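Local coordinates for protein cystine knot (fluoropropylated) (Momordica cochinchinensis, PDB 6CDX) that binds an integrin target as an engineered, fluoropropylated cystine-knot tracer for cancer imaging, built on a squash-family trypsin inhibitor scaffold, at residues R17-R20 / D21-P25. Residues are numbered along the deposited sequence; the frame is centred on the assembly and turned at random.
Sequences RCRR and DSDCP
Cys18 and Asp23 face each other, CB to CB at 3.6 Å, across a tight turn of the inhibitor cystine knot, the fold of squash-family inhibitors. The turn runs through a short 3-10 segment, 21-23, to the next knot cysteine. CB of Cys18 also packs against SG of Cys24 at 3.7 Å. The two cysteines belong to different disulfides, to Cys30 and Cys36 respectively, so the turn is tied to the knot twice. Arg19 gives its backbone N-H to the Asp23 carboxylate. This bond, N to OD2, is 2.8 Å long and nearly straight at 171°. It meets OD2 on the anti side, somewhat out of the carboxylate plane. Water 1 accepts from Arg19 NH2 and donates to the same OD2. With chi1 at 59°, Arg20 CG comes within 3.4 Å of Asp23 OD1. A bend at chi3 brings one guanidinium face over Arg19 CB, off toward its rim. Its plane stands almost perpendicular to the Asp23 carboxylate. Arg20 NH2 and Asp23 OD1 form a salt bridge at 3.3 Å; its hydrogen bond is weak, bent to 132°. Asp23 backbone N closes the turn by donating to Arg20 O at 3.1 Å, from above the carbonyl plane.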
# COMPACT_ATOMS: atom_id res chain seq x y z
N ARG A 17 -3.32 4.44 3.75
CA ARG A 17 -2.51 5.68 3.78
C ARG A 17 -1.21 5.41 4.49
O ARG A 17 -1.18 4.72 5.53
CB ARG A 17 -3.29 6.73 4.53
CG ARG A 17 -2.60 8.12 4.65
CD ARG A 17 -2.69 8.92 3.40
NE ARG A 17 -2.12 10.26 3.56
CZ ARG A 17 -0.80 10.51 3.65
NH1 ARG A 17 0.11 9.61 3.33
NH2 ARG A 17 -0.38 11.71 4.06
N CYS A 18 -0.12 5.93 3.99
CA CYS A 18 1.17 5.68 4.60
C CYS A 18 2.05 6.92 4.47
O CYS A 18 2.10 7.61 3.46
CB CYS A 18 1.86 4.47 3.97
SG CYS A 18 2.12 4.60 2.19
N ARG A 19 2.83 7.05 5.55
CA ARG A 19 3.87 8.09 5.59
C ARG A 19 5.26 7.44 5.57
O ARG A 19 6.28 8.13 5.45
CB ARG A 19 3.75 8.99 6.81
CG ARG A 19 2.52 9.85 6.69
CD ARG A 19 2.13 10.52 7.96
NE ARG A 19 1.14 11.58 7.72
CZ ARG A 19 -0.09 11.38 7.58
NH1 ARG A 19 -0.94 12.37 7.35
NH2 ARG A 19 -0.59 10.23 7.68
N ARG A 20 5.28 6.10 5.64
CA ARG A 20 6.52 5.32 5.76
C ARG A 20 6.10 3.88 5.50
O ARG A 20 4.94 3.54 5.64
CB ARG A 20 7.13 5.53 7.17
CG ARG A 20 6.22 5.11 8.30
CD ARG A 20 6.63 5.75 9.62
NE ARG A 20 6.51 7.22 9.62
CZ ARG A 20 5.42 7.86 10.04
NH1 ARG A 20 5.36 9.17 9.96
NH2 ARG A 20 4.38 7.13 10.55
N ASP A 21 7.06 3.02 5.18
CA ASP A 21 6.76 1.66 4.79
C ASP A 21 6.14 0.94 5.86
O ASP A 21 5.26 0.05 5.63
CB ASP A 21 8.05 0.92 4.30
CG ASP A 21 8.59 1.34 3.02
OD1 ASP A 21 7.89 1.98 2.23
OD2 ASP A 21 9.77 0.99 2.75
N SER A 22 6.48 1.21 7.12
CA SER A 22 5.97 0.46 8.25
C SER A 22 4.46 0.74 8.54
O SER A 22 3.85 -0.06 9.22
CB SER A 22 6.88 0.71 9.44
OG SER A 22 6.74 2.08 9.93
N ASP A 23 3.87 1.76 7.91
CA ASP A 23 2.42 1.94 7.91
C ASP A 23 1.64 0.91 7.05
O ASP A 23 0.44 0.90 7.10
CB ASP A 23 2.08 3.32 7.37
CG ASP A 23 2.52 4.46 8.33
OD1 ASP A 23 3.13 4.27 9.44
OD2 ASP A 23 2.45 5.61 7.88
N CYS A 24 2.35 0.15 6.23
CA CYS A 24 1.71 -0.69 5.23
C CYS A 24 1.46 -2.14 5.70
O CYS A 24 2.11 -2.59 6.62
CB CYS A 24 2.57 -0.66 3.95
SG CYS A 24 2.62 0.98 3.20
N PRO A 25 0.52 -2.83 5.06
CA PRO A 25 0.20 -4.19 5.48
C PRO A 25 1.16 -5.17 4.85
O PRO A 25 1.65 -5.03 3.69
CB PRO A 25 -1.20 -4.40 4.95
CG PRO A 25 -1.26 -3.49 3.71
CD PRO A 25 -0.48 -2.28 4.15
O HOH W 1 0.54 7.40 8.74